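Local coordinates for reticulocyte binding protein (Streptococcus agalactiae COH1, PDB 3FAX) that probably hydrolyses alpha-1,6 linkages in branched alpha-glucans, as pullulanases do, with an alpha-amylase-type catalytic barrel and a carbohydrate-binding module, at residues Asn575-Asp580 and Tyr623-Arg628; Pro529-Pro534 and His579-Lys584; Ala593-His598 and His684-Lys689; Val269-His274 and Ala615-Gly620. All coordinates share one frame; numbering follows the deposited sequence.

All four contacts belong to the (beta/alpha)8 barrel or its loops. Interaction 4 is the buried one: it joins the first and last strands and closes the barrel with a backbone ladder. Interactions 1 and 2 share helix 578-586. Interaction 1 ties its N-terminus to a loop by short polar bonds, while interaction 2 rests a turn on it by van der Waals contact, with no polar bond between the segments. Interaction 3 lies farther from the centre of the chain, between two outer helices, and is held by an isoleucine on a histidine ring. R625 links interaction 1 to interaction 4 through S619 and G620. E531 of interaction 2 accepts from L576 of interaction 1.

Interaction 1: Asn575-Asp580 and Tyr623-Arg628; sequences NLTLHD and YGRTKR. With GLC (alpha-D-glucopyranose), chain B.
D580 OD1 is gripped by two donors. T626 OG1 donates to D580 OD1 at 2.6 Å from the syn side, where the other oxygen lies. H579 ND1 meets D580 OD1 at 2.8 Å, nearly along its C-O axis and in the imidazole plane. That bond fixes the turn of the H579 ring. The second oxygen, D580 OD2, takes K627 N at 2.9 Å, from 32° out of the carboxylate plane. T577 is the N-cap of helix 578-586, which follows the seventh strand of the (beta/alpha)8 barrel. Residues 623-628 lie in the loop after the eighth. T577 OG1 donates to R625 O at 2.6 Å and accepts from D580 N at 3.3 Å. Its chi1 of 67° sets OG1 between the backbone N and the carbonyl carbon, where it can give to R625 O and take from D580 N. T577 CG2 packs 3.7 Å from K627 CD, across the extended lysine chain, whose NZ goes on to S663. The R625 guanidinium is bound by D277 and by S619 O. At the far end, N575 ND2 comes within 3.5 Å of O3 of the bound alpha-glucose.

Interaction 2: Pro529-Pro534 and His579-Lys584; sequences PNEGTP and HDVIAK. With BGC (beta-D-glucopyranose), chain C.
K584 runs over the backbone of G532, in a type II beta turn from N530 to T533. The turn sits in the loop after helix 518-525, against helix 578-586 of the barrel. From CB, the lysine chain sets off with CG opposite the backbone N, chi1 165°, and stays extended as far as CE. K584 CG lies 4.0 Å from G532 CA, and CD passes the same atom. K584 CE then comes 4.0 Å from E531 O. A bend at the last torsion, chi4 62°, turns NZ to the carbonyl of L649. G532, with its positive phi of 112°, has no side chain, and the lysine chain passes directly over its CA. One helical turn back, V581 meets E531. The two side chains cross at about a right angle, with V581 CG2 3.7 Å from E531 CG. No polar bond joins the two segments; the E531 carboxylate is turned to L576 N instead. T533 OG1 donates to N530 O at 2.7 Å and steadies the turn. At the outer end, P529 CG lies 3.6 Å from O6 of the bound beta-glucose.

Interaction 3: Ala593-His598 and His684-Lys689; sequences AEEDIH and HPISTK
I686 lays its CG2 methyl over one face of the H598 ring. This CH-pi contact joins two outer helices of the (beta/alpha)8 barrel, 594-609 and 685-702, which lie before and after the last strand. Their short segments run almost parallel, 5° apart, with axes 10.5 Å from each other. I686 CG2 stands 3.8 Å from the centroid of the H598 ring and 20° off its normal. It sits nearest the CG side of the ring, with I686 CG2 3.6 Å from H598 CG. The isoleucine and histidine side chains cross at a slant. The CG1-CD1 branch of I686 heads toward the glutamates. I686 CB and CG1 lie against the carboxylate of E594, which has an extended chain, with E594 OE2 4.0 Å from I686 CB. E595 comes in at about a right angle and bends at chi2, 135°, which brings its end close to I686. E595 OE1 lies 3.2 Å from I686 CD1, a contact of oxygen on a methyl. The ring of H598 continues past I686 to S687, and its ND1 bonds to T690 OG1. That bond helps set the ring's rotation. Next to ND1, H598 CE1 lies 3.7 Å from S687 CA.

Interaction 4: Val269-His274 and Ala615-Gly620; sequences VIYEAH and AFIHSG
Strands 269-273 and 614-618 pair in parallel, with short-segment axes 4.6 Å apart and crossing at -21°. They are the first and last strands of the (beta/alpha)8 barrel, so this pairing closes it. I270 N donates to A615 O, I617 N to I270 O, E272 N to I617 O and S619 N to E272 O. Of these, E272 N to I617 O, 2.9 Å, is the straightest. V269, Y271, A615 and I617 share one face, turned to the outer helices; V269 and A615 touch R701, and Y271 touches L305. With chi1 near 180° (-176°), the Y271 ring passes I617 at a slant and extends to S619, just past the strand end. There S619 OG donates to Y271 OH at 2.7 Å, and the phenol oxygen also bonds to E622. On the other face, I270 CG2 packs 3.8 Å from F616 CD1. E272 reaches past the end of the same ring, with E272 CB 3.4 Å from F616 CZ. The carboxylate plane stands 74° from the phenyl plane, with its carbon at the ring edge. E272 OE1 lies 3.4 Å from H618 CD2. E272 OE2 bonds to H573 ND1. With OE1 also hydrogen-bonded outside the two strands, both oxygens of this buried carboxylate have partners, which probably keeps its rotation fixed.

Interaction 1: Asn575-Asp580 and Tyr623-Arg628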
loop_
_atom_site.group_PDB
_atom_site.type_symbol
_atom_site.label_atom_id
_atom_site.label_comp_id
_atom_site.label_asym_id
_atom_site.label_seq_id
_atom_site.Cartn_x
_atom_site.Cartn_y
_atom_site.Cartn_z
ATOM N N ASN A 575 5.390 12.002 -1.470
ATOM C CA ASN A 575 6.502 12.951 -1.438
ATOM C C ASN A 575 6.843 13.528 -2.826
ATOM O O ASN A 575 6.105 13.306 -3.782
ATOM C CB ASN A 575 7.714 12.295 -0.764
ATOM C CG ASN A 575 7.367 11.706 0.594
ATOM O OD1 ASN A 575 6.958 12.435 1.504
ATOM N ND2 ASN A 575 7.521 10.391 0.738
ATOM N N LEU A 576 7.936 14.287 -2.933
ATOM C CA LEU A 576 8.361 14.838 -4.231
ATOM C C LEU A 576 8.830 13.725 -5.179
ATOM O O LEU A 576 9.382 12.722 -4.738
ATOM C CB LEU A 576 9.480 15.874 -4.053
ATOM C CG LEU A 576 9.122 17.196 -3.351
ATOM C CD1 LEU A 576 10.374 17.928 -2.872
ATOM C CD2 LEU A 576 8.295 18.082 -4.261
ATOM N N THR A 577 8.604 13.908 -6.477
ATOM C CA THR A 577 9.113 12.971 -7.478
ATOM C C THR A 577 10.630 13.071 -7.488
ATOM O O THR A 577 11.199 14.039 -6.974
ATOM C CB THR A 577 8.595 13.275 -8.904
ATOM O OG1 THR A 577 9.129 14.527 -9.363
ATOM C CG2 THR A 577 7.075 13.316 -8.941
ATOM N N LEU A 578 11.284 12.073 -8.076
ATOM C CA LEU A 578 12.741 12.044 -8.109
ATOM C C LEU A 578 13.299 13.337 -8.695
ATOM O O LEU A 578 14.172 13.978 -8.094
ATOM C CB LEU A 578 13.251 10.845 -8.912
ATOM C CG LEU A 578 14.763 10.636 -8.849
ATOM C CD1 LEU A 578 15.238 10.725 -7.406
ATOM C CD2 LEU A 578 15.161 9.302 -9.477
ATOM N N HIS A 579 12.788 13.707 -9.865
ATOM C CA HIS A 579 13.170 14.955 -10.526
ATOM C C HIS A 579 13.007 16.170 -9.597
ATOM O O HIS A 579 13.933 16.963 -9.422
ATOM C CB HIS A 579 12.340 15.145 -11.796
ATOM C CG HIS A 579 12.471 16.505 -12.403
ATOM N ND1 HIS A 579 11.692 17.572 -12.009
ATOM C CD2 HIS A 579 13.291 16.973 -13.373
ATOM C CE1 HIS A 579 12.029 18.640 -12.708
ATOM N NE2 HIS A 579 12.995 18.303 -13.544
ATOM N N ASP A 580 11.833 16.310 -8.999
ATOM C CA ASP A 580 11.551 17.478 -8.166
ATOM C C ASP A 580 12.451 17.546 -6.924
ATOM O O ASP A 580 12.932 18.623 -6.579
ATOM C CB ASP A 580 10.061 17.532 -7.790
ATOM C CG ASP A 580 9.170 17.851 -8.987
ATOM O OD1 ASP A 580 9.670 17.784 -10.128
ATOM O OD2 ASP A 580 7.977 18.175 -8.798
ATOM N N TYR A 623 11.328 8.757 -16.736
ATOM C CA TYR A 623 11.451 9.878 -17.683
ATOM C C TYR A 623 11.746 11.232 -17.033
ATOM O O TYR A 623 12.146 12.163 -17.722
ATOM C CB TYR A 623 10.205 9.981 -18.586
ATOM C CG TYR A 623 9.002 10.701 -17.989
ATOM C CD1 TYR A 623 8.969 12.094 -17.894
ATOM C CD2 TYR A 623 7.881 9.998 -17.568
ATOM C CE1 TYR A 623 7.872 12.759 -17.370
ATOM C CE2 TYR A 623 6.775 10.657 -17.039
ATOM C CZ TYR A 623 6.779 12.039 -16.944
ATOM O OH TYR A 623 5.696 12.707 -16.417
ATOM N N GLY A 624 11.553 11.347 -15.725
ATOM C CA GLY A 624 11.800 12.607 -15.018
ATOM C C GLY A 624 10.520 13.361 -14.733
ATOM O O GLY A 624 10.457 14.570 -14.896
ATOM N N ARG A 625 9.507 12.628 -14.291
ATOM C CA ARG A 625 8.200 13.175 -13.969
ATOM C C ARG A 625 8.262 14.249 -12.890
ATOM O O ARG A 625 9.026 14.136 -11.931
ATOM C CB ARG A 625 7.307 12.032 -13.504
ATOM C CG ARG A 625 5.913 12.411 -13.065
ATOM C CD ARG A 625 5.177 11.167 -12.631
ATOM N NE ARG A 625 3.829 11.467 -12.168
ATOM C CZ ARG A 625 2.954 10.558 -11.739
ATOM N NH1 ARG A 625 3.279 9.264 -11.700
ATOM N NH2 ARG A 625 1.743 10.955 -11.352
ATOM N N THR A 626 7.426 15.273 -13.048
ATOM C CA THR A 626 7.389 16.414 -12.131
ATOM C C THR A 626 5.961 16.740 -11.698
ATOM O O THR A 626 5.005 16.503 -12.441
ATOM C CB THR A 626 8.028 17.681 -12.771
ATOM O OG1 THR A 626 8.011 18.762 -11.830
ATOM C CG2 THR A 626 7.285 18.101 -14.026
ATOM N N LYS A 627 5.835 17.284 -10.486
ATOM C CA LYS A 627 4.551 17.731 -9.943
ATOM C C LYS A 627 4.563 19.254 -9.775
ATOM O O LYS A 627 4.185 19.803 -8.735
ATOM C CB LYS A 627 4.239 16.988 -8.636
ATOM C CG LYS A 627 3.784 15.546 -8.881
ATOM C CD LYS A 627 3.879 14.668 -7.639
ATOM C CE LYS A 627 3.472 13.230 -7.947
ATOM N NZ LYS A 627 3.224 12.424 -6.720
ATOM N N ARG A 628 5.000 19.911 -10.845
ATOM C CA ARG A 628 5.099 21.366 -10.947
ATOM C C ARG A 628 3.754 22.080 -10.775
ATOM O O ARG A 628 2.785 21.742 -11.448
ATOM C CB ARG A 628 5.663 21.714 -12.330
ATOM C CG ARG A 628 4.713 21.339 -13.506
ATOM C CD ARG A 628 5.431 21.075 -14.832
ATOM N NE ARG A 628 6.583 21.946 -15.061
ATOM C CZ ARG A 628 7.416 21.807 -16.086
ATOM N NH1 ARG A 628 7.214 20.847 -16.978
ATOM N NH2 ARG A 628 8.446 22.629 -16.222
HETATM C C1 GLC B . 5.610 7.942 5.628
HETATM C C2 GLC B . 5.555 8.414 4.173
HETATM C C3 GLC B . 5.053 9.852 4.024
HETATM C C4 GLC B . 3.864 10.149 4.926
HETATM C C5 GLC B . 4.161 9.677 6.351
HETATM C C6 GLC B . 3.007 9.940 7.315
HETATM O O2 GLC B . 6.837 8.314 3.592
HETATM O O3 GLC B . 4.639 10.073 2.697
HETATM O O4 GLC B . 3.590 11.535 4.861
HETATM O O5 GLC B . 4.420 8.282 6.312
HETATM O O6 GLC B . 1.898 9.135 6.967
#

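Interaction 2: Pro529-Pro534 and His579-Lys584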
loop_
_atom_site.group_PDB
_atom_site.type_symbol
_atom_site.label_atom_id
_atom_site.label_comp_id
_atom_site.label_asym_id
_atom_site.label_seq_id
_atom_site.Cartn_x
_atom_site.Cartn_y
_atom_site.Cartn_z
ATOM N N PRO A 529 11.377 13.014 6.962
ATOM C CA PRO A 529 10.861 14.386 6.985
ATOM C C PRO A 529 11.812 15.433 6.391
ATOM O O PRO A 529 11.397 16.573 6.170
ATOM C CB PRO A 529 10.670 14.654 8.484
ATOM C CG PRO A 529 11.591 13.666 9.200
ATOM C CD PRO A 529 12.174 12.731 8.171
ATOM N N ASN A 530 13.062 15.042 6.127
ATOM C CA ASN A 530 14.124 15.988 5.788
ATOM C C ASN A 530 14.387 16.060 4.291
ATOM O O ASN A 530 15.530 16.125 3.838
ATOM C CB ASN A 530 15.392 15.633 6.557
ATOM C CG ASN A 530 15.249 15.893 8.038
ATOM O OD1 ASN A 530 15.989 16.692 8.616
ATOM N ND2 ASN A 530 14.277 15.241 8.659
ATOM N N GLU A 531 13.302 16.077 3.530
ATOM C CA GLU A 531 13.361 16.127 2.083
ATOM C C GLU A 531 14.003 17.433 1.605
ATOM O O GLU A 531 13.615 18.526 2.033
ATOM C CB GLU A 531 11.950 15.988 1.519
ATOM C CG GLU A 531 11.897 15.555 0.080
ATOM C CD GLU A 531 10.535 15.028 -0.307
ATOM O OE1 GLU A 531 9.545 15.450 0.324
ATOM O OE2 GLU A 531 10.453 14.198 -1.243
ATOM N N GLY A 532 14.988 17.309 0.721
ATOM C CA GLY A 532 15.693 18.457 0.173
ATOM C C GLY A 532 17.132 18.515 0.642
ATOM O O GLY A 532 17.937 19.267 0.093
ATOM N N THR A 533 17.459 17.724 1.658
ATOM C CA THR A 533 18.805 17.708 2.198
ATOM C C THR A 533 19.742 17.073 1.174
ATOM O O THR A 533 19.492 15.959 0.710
ATOM C CB THR A 533 18.880 16.910 3.513
ATOM O OG1 THR A 533 17.834 17.331 4.392
ATOM C CG2 THR A 533 20.224 17.121 4.205
ATOM N N PRO A 534 20.819 17.785 0.800
ATOM C CA PRO A 534 21.778 17.199 -0.133
ATOM C C PRO A 534 22.231 15.806 0.313
ATOM O O PRO A 534 22.632 15.615 1.466
ATOM C CB PRO A 534 22.943 18.195 -0.108
ATOM C CG PRO A 534 22.301 19.499 0.213
ATOM C CD PRO A 534 21.166 19.177 1.146
ATOM N N HIS A 579 12.788 13.707 -9.865
ATOM C CA HIS A 579 13.170 14.955 -10.526
ATOM C C HIS A 579 13.007 16.170 -9.597
ATOM O O HIS A 579 13.933 16.963 -9.422
ATOM C CB HIS A 579 12.340 15.145 -11.796
ATOM C CG HIS A 579 12.471 16.505 -12.403
ATOM N ND1 HIS A 579 11.692 17.572 -12.009
ATOM C CD2 HIS A 579 13.291 16.973 -13.373
ATOM C CE1 HIS A 579 12.029 18.640 -12.708
ATOM N NE2 HIS A 579 12.995 18.303 -13.544
ATOM N N ASP A 580 11.833 16.310 -8.999
ATOM C CA ASP A 580 11.551 17.478 -8.166
ATOM C C ASP A 580 12.451 17.546 -6.924
ATOM O O ASP A 580 12.932 18.623 -6.579
ATOM C CB ASP A 580 10.061 17.532 -7.790
ATOM C CG ASP A 580 9.170 17.851 -8.987
ATOM O OD1 ASP A 580 9.670 17.784 -10.128
ATOM O OD2 ASP A 580 7.977 18.175 -8.798
ATOM N N VAL A 581 12.697 16.404 -6.276
ATOM C CA VAL A 581 13.564 16.365 -5.084
ATOM C C VAL A 581 15.020 16.652 -5.437
ATOM O O VAL A 581 15.725 17.292 -4.653
ATOM C CB VAL A 581 13.458 15.019 -4.289
ATOM C CG1 VAL A 581 14.168 13.874 -5.010
ATOM C CG2 VAL A 581 14.022 15.177 -2.869
ATOM N N ILE A 582 15.465 16.178 -6.606
ATOM C CA ILE A 582 16.812 16.479 -7.106
ATOM C C ILE A 582 16.921 17.980 -7.332
ATOM O O ILE A 582 17.817 18.624 -6.799
ATOM C CB ILE A 582 17.138 15.725 -8.427
ATOM C CG1 ILE A 582 17.426 14.252 -8.149
ATOM C CG2 ILE A 582 18.342 16.328 -9.116
ATOM C CD1 ILE A 582 17.388 13.375 -9.389
ATOM N N ALA A 583 15.989 18.531 -8.104
ATOM C CA ALA A 583 15.949 19.971 -8.359
ATOM C C ALA A 583 16.027 20.753 -7.054
ATOM O O ALA A 583 16.847 21.663 -6.931
ATOM C CB ALA A 583 14.697 20.351 -9.127
ATOM N N LYS A 584 15.195 20.393 -6.078
ATOM C CA LYS A 584 15.195 21.093 -4.791
ATOM C C LYS A 584 16.497 20.919 -4.019
ATOM O O LYS A 584 17.019 21.882 -3.455
ATOM C CB LYS A 584 14.039 20.646 -3.890
ATOM C CG LYS A 584 14.245 21.088 -2.442
ATOM C CD LYS A 584 13.002 21.005 -1.591
ATOM C CE LYS A 584 13.190 21.779 -0.286
ATOM N NZ LYS A 584 13.432 23.239 -0.518
HETATM C C2 BGC C . 12.711 8.465 11.920
HETATM C C3 BGC C . 12.232 8.155 10.504
HETATM C C4 BGC C . 10.760 8.557 10.395
HETATM C C5 BGC C . 10.593 10.025 10.842
HETATM C C6 BGC C . 9.135 10.487 10.852
HETATM C C1 BGC C . 12.581 9.976 12.112
HETATM O O1 BGC C . 13.179 10.392 13.317
HETATM O O2 BGC C . 14.028 8.001 12.140
HETATM O O3 BGC C . 12.436 6.795 10.202
HETATM O O4 BGC C . 10.311 8.430 9.057
HETATM O O5 BGC C . 11.194 10.273 12.109
HETATM O O6 BGC C . 8.919 11.333 9.736
#

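Interaction 3: Ala593-His598 and His684-Lys689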
loop_
_atom_site.group_PDB
_atom_site.type_symbol
_atom_site.label_atom_id
_atom_site.label_comp_id
_atom_site.label_asym_id
_atom_site.label_seq_id
_atom_site.Cartn_x
_atom_site.Cartn_y
_atom_site.Cartn_z
ATOM N N ALA A 593 19.042 23.870 -15.395
ATOM C CA ALA A 593 19.773 22.704 -14.891
ATOM C C ALA A 593 19.206 21.365 -15.384
ATOM O O ALA A 593 19.580 20.314 -14.862
ATOM C CB ALA A 593 19.793 22.732 -13.361
ATOM N N GLU A 594 18.334 21.398 -16.394
ATOM C CA GLU A 594 17.634 20.196 -16.859
ATOM C C GLU A 594 18.553 18.988 -16.980
ATOM O O GLU A 594 18.284 17.939 -16.393
ATOM C CB GLU A 594 16.946 20.437 -18.210
ATOM C CG GLU A 594 16.005 19.304 -18.629
ATOM C CD GLU A 594 15.259 19.581 -19.917
ATOM O OE1 GLU A 594 15.677 20.479 -20.679
ATOM O OE2 GLU A 594 14.252 18.885 -20.170
ATOM N N GLU A 595 19.631 19.137 -17.739
ATOM C CA GLU A 595 20.560 18.035 -17.975
ATOM C C GLU A 595 21.410 17.702 -16.743
ATOM O O GLU A 595 21.866 16.570 -16.589
ATOM C CB GLU A 595 21.463 18.345 -19.173
ATOM C CG GLU A 595 22.311 17.151 -19.616
ATOM C CD GLU A 595 22.321 16.945 -21.117
ATOM O OE1 GLU A 595 21.247 17.086 -21.748
ATOM O OE2 GLU A 595 23.401 16.623 -21.661
ATOM N N ASP A 596 21.629 18.687 -15.877
ATOM C CA ASP A 596 22.348 18.456 -14.625
ATOM C C ASP A 596 21.470 17.576 -13.737
ATOM O O ASP A 596 21.943 16.614 -13.139
ATOM C CB ASP A 596 22.652 19.778 -13.909
ATOM C CG ASP A 596 23.953 19.737 -13.123
ATOM O OD1 ASP A 596 25.021 19.881 -13.768
ATOM O OD2 ASP A 596 23.911 19.583 -11.873
ATOM N N ILE A 597 20.182 17.918 -13.689
ATOM C CA ILE A 597 19.187 17.192 -12.905
ATOM C C ILE A 597 18.977 15.779 -13.452
ATOM O O ILE A 597 18.894 14.814 -12.688
ATOM C CB ILE A 597 17.843 17.947 -12.906
ATOM C CG1 ILE A 597 17.979 19.281 -12.161
ATOM C CG2 ILE A 597 16.745 17.100 -12.279
ATOM C CD1 ILE A 597 16.914 20.288 -12.537
ATOM N N HIS A 598 18.906 15.666 -14.776
ATOM C CA HIS A 598 18.697 14.381 -15.429
ATOM C C HIS A 598 19.906 13.478 -15.331
ATOM O O HIS A 598 19.757 12.270 -15.156
ATOM C CB HIS A 598 18.294 14.566 -16.893
ATOM C CG HIS A 598 16.820 14.707 -17.087
ATOM N ND1 HIS A 598 16.026 13.660 -17.499
ATOM C CD2 HIS A 598 15.991 15.762 -16.901
ATOM C CE1 HIS A 598 14.771 14.066 -17.569
ATOM N NE2 HIS A 598 14.722 15.337 -17.210
ATOM N N HIS A 684 11.180 16.015 -26.820
ATOM C CA HIS A 684 11.851 15.982 -25.515
ATOM C C HIS A 684 13.025 15.001 -25.514
ATOM O O HIS A 684 12.909 13.887 -25.000
ATOM C CB HIS A 684 10.851 15.612 -24.420
ATOM C CG HIS A 684 9.665 16.520 -24.358
ATOM N ND1 HIS A 684 8.578 16.380 -25.194
ATOM C CD2 HIS A 684 9.400 17.586 -23.567
ATOM C CE1 HIS A 684 7.690 17.318 -24.916
ATOM N NE2 HIS A 684 8.164 18.063 -23.932
ATOM N N PRO A 685 14.167 15.421 -26.083
ATOM C CA PRO A 685 15.320 14.526 -26.179
ATOM C C PRO A 685 15.938 14.140 -24.828
ATOM O O PRO A 685 16.467 13.037 -24.702
ATOM C CB PRO A 685 16.329 15.328 -27.018
ATOM C CG PRO A 685 15.569 16.469 -27.588
ATOM C CD PRO A 685 14.460 16.748 -26.646
ATOM N N ILE A 686 15.869 15.030 -23.837
ATOM C CA ILE A 686 16.507 14.785 -22.535
ATOM C C ILE A 686 15.743 13.750 -21.698
ATOM O O ILE A 686 16.349 12.856 -21.116
ATOM C CB ILE A 686 16.677 16.093 -21.709
ATOM C CG1 ILE A 686 17.358 17.189 -22.541
ATOM C CG2 ILE A 686 17.470 15.828 -20.424
ATOM C CD1 ILE A 686 18.528 16.708 -23.379
ATOM N N SER A 687 14.421 13.874 -21.641
ATOM C CA SER A 687 13.593 12.945 -20.870
ATOM C C SER A 687 13.473 11.582 -21.546
ATOM O O SER A 687 13.453 10.552 -20.862
ATOM C CB SER A 687 12.205 13.531 -20.610
ATOM O OG SER A 687 11.587 13.930 -21.813
ATOM N N THR A 688 13.397 11.573 -22.878
ATOM C CA THR A 688 13.356 10.319 -23.632
ATOM C C THR A 688 14.694 9.586 -23.563
ATOM O O THR A 688 14.737 8.364 -23.688
ATOM C CB THR A 688 12.959 10.525 -25.118
ATOM O OG1 THR A 688 13.841 11.468 -25.745
ATOM C CG2 THR A 688 11.526 11.016 -25.218
ATOM N N LYS A 689 15.779 10.332 -23.369
ATOM C CA LYS A 689 17.106 9.741 -23.171
ATOM C C LYS A 689 17.152 9.035 -21.818
ATOM O O LYS A 689 17.633 7.910 -21.712
ATOM C CB LYS A 689 18.188 10.827 -23.239
ATOM C CG LYS A 689 19.624 10.333 -23.058
ATOM C CD LYS A 689 20.634 11.434 -23.405
ATOM C CE LYS A 689 22.066 10.930 -23.353
ATOM N NZ LYS A 689 23.039 12.001 -23.672
#

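Interaction 4: Val269-His274 and Ala615-Gly620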
loop_
_atom_site.group_PDB
_atom_site.type_symbol
_atom_site.label_atom_id
_atom_site.label_comp_id
_atom_site.label_asym_id
_atom_site.label_seq_id
_atom_site.Cartn_x
_atom_site.Cartn_y
_atom_site.Cartn_z
ATOM N N VAL A 269 10.941 -6.439 -10.585
ATOM C CA VAL A 269 11.113 -5.012 -10.857
ATOM C C VAL A 269 9.719 -4.418 -10.888
ATOM O O VAL A 269 9.007 -4.532 -11.884
ATOM C CB VAL A 269 11.841 -4.746 -12.206
ATOM C CG1 VAL A 269 11.949 -3.253 -12.480
ATOM C CG2 VAL A 269 13.226 -5.375 -12.205
ATOM N N ILE A 270 9.322 -3.810 -9.776
ATOM C CA ILE A 270 7.959 -3.305 -9.610
ATOM C C ILE A 270 7.817 -1.891 -10.197
ATOM O O ILE A 270 8.723 -1.067 -10.083
ATOM C CB ILE A 270 7.551 -3.291 -8.116
ATOM C CG1 ILE A 270 7.640 -4.702 -7.513
ATOM C CG2 ILE A 270 6.147 -2.737 -7.948
ATOM C CD1 ILE A 270 7.591 -4.725 -5.979
ATOM N N TYR A 271 6.667 -1.622 -10.814
ATOM C CA TYR A 271 6.382 -0.327 -11.435
ATOM C C TYR A 271 5.089 0.216 -10.853
ATOM O O TYR A 271 4.024 -0.339 -11.117
ATOM C CB TYR A 271 6.251 -0.497 -12.952
ATOM C CG TYR A 271 6.048 0.801 -13.714
ATOM C CD1 TYR A 271 7.139 1.576 -14.115
ATOM C CD2 TYR A 271 4.769 1.248 -14.043
ATOM C CE1 TYR A 271 6.955 2.767 -14.810
ATOM C CE2 TYR A 271 4.578 2.435 -14.741
ATOM C CZ TYR A 271 5.674 3.188 -15.126
ATOM O OH TYR A 271 5.486 4.362 -15.825
ATOM N N GLU A 272 5.184 1.279 -10.051
ATOM C CA GLU A 272 4.025 1.799 -9.305
ATOM C C GLU A 272 3.257 2.815 -10.112
ATOM O O GLU A 272 3.743 3.917 -10.310
ATOM C CB GLU A 272 4.438 2.458 -7.977
ATOM C CG GLU A 272 3.247 3.018 -7.184
ATOM C CD GLU A 272 3.631 3.837 -5.959
ATOM O OE1 GLU A 272 4.513 4.718 -6.062
ATOM O OE2 GLU A 272 3.024 3.608 -4.892
ATOM N N ALA A 273 2.037 2.467 -10.518
ATOM C CA ALA A 273 1.204 3.363 -11.328
ATOM C C ALA A 273 -0.193 3.559 -10.746
ATOM O O ALA A 273 -0.793 2.624 -10.217
ATOM C CB ALA A 273 1.098 2.836 -12.760
ATOM N N HIS A 274 -0.698 4.786 -10.859
ATOM C CA HIS A 274 -2.091 5.101 -10.570
ATOM C C HIS A 274 -2.888 4.997 -11.873
ATOM O O HIS A 274 -2.468 5.513 -12.909
ATOM C CB HIS A 274 -2.191 6.514 -10.001
ATOM C CG HIS A 274 -3.550 6.870 -9.489
ATOM N ND1 HIS A 274 -4.583 7.247 -10.316
ATOM C CD2 HIS A 274 -4.045 6.908 -8.230
ATOM C CE1 HIS A 274 -5.657 7.500 -9.589
ATOM N NE2 HIS A 274 -5.357 7.305 -8.320
ATOM N N ALA A 615 13.543 -4.518 -6.745
ATOM C CA ALA A 615 13.693 -3.211 -7.376
ATOM C C ALA A 615 12.333 -2.565 -7.554
ATOM O O ALA A 615 11.403 -3.207 -8.029
ATOM C CB ALA A 615 14.407 -3.339 -8.725
ATOM N N PHE A 616 12.231 -1.296 -7.175
ATOM C CA PHE A 616 10.970 -0.555 -7.218
ATOM C C PHE A 616 11.162 0.734 -7.990
ATOM O O PHE A 616 12.133 1.459 -7.763
ATOM C CB PHE A 616 10.516 -0.218 -5.801
ATOM C CG PHE A 616 9.160 0.428 -5.728
ATOM C CD1 PHE A 616 8.011 -0.344 -5.589
ATOM C CD2 PHE A 616 9.031 1.813 -5.783
ATOM C CE1 PHE A 616 6.766 0.254 -5.512
ATOM C CE2 PHE A 616 7.789 2.413 -5.703
ATOM C CZ PHE A 616 6.659 1.639 -5.567
ATOM N N ILE A 617 10.233 1.022 -8.892
ATOM C CA ILE A 617 10.318 2.207 -9.732
ATOM C C ILE A 617 8.977 2.920 -9.715
ATOM O O ILE A 617 7.941 2.320 -10.002
ATOM C CB ILE A 617 10.754 1.837 -11.171
ATOM C CG1 ILE A 617 12.232 1.430 -11.158
ATOM C CG2 ILE A 617 10.526 3.004 -12.143
ATOM C CD1 ILE A 617 12.812 1.089 -12.525
ATOM N N HIS A 618 8.996 4.195 -9.350
ATOM C CA HIS A 618 7.788 5.001 -9.363
ATOM C C HIS A 618 7.506 5.350 -10.806
ATOM O O HIS A 618 8.428 5.643 -11.547
ATOM C CB HIS A 618 7.968 6.269 -8.530
ATOM C CG HIS A 618 6.797 7.199 -8.593
ATOM N ND1 HIS A 618 6.926 8.539 -8.878
ATOM C CD2 HIS A 618 5.471 6.976 -8.427
ATOM C CE1 HIS A 618 5.733 9.107 -8.871
ATOM N NE2 HIS A 618 4.831 8.179 -8.607
ATOM N N SER A 619 6.241 5.297 -11.214
ATOM C CA SER A 619 5.878 5.623 -12.599
ATOM C C SER A 619 6.226 7.072 -12.889
ATOM O O SER A 619 5.795 7.984 -12.173
ATOM C CB SER A 619 4.384 5.385 -12.854
ATOM O OG SER A 619 3.991 5.863 -14.126
ATOM N N GLY A 620 7.019 7.272 -13.933
ATOM C CA GLY A 620 7.501 8.597 -14.297
ATOM C C GLY A 620 8.949 8.832 -13.894
ATOM O O GLY A 620 9.643 9.656 -14.497
#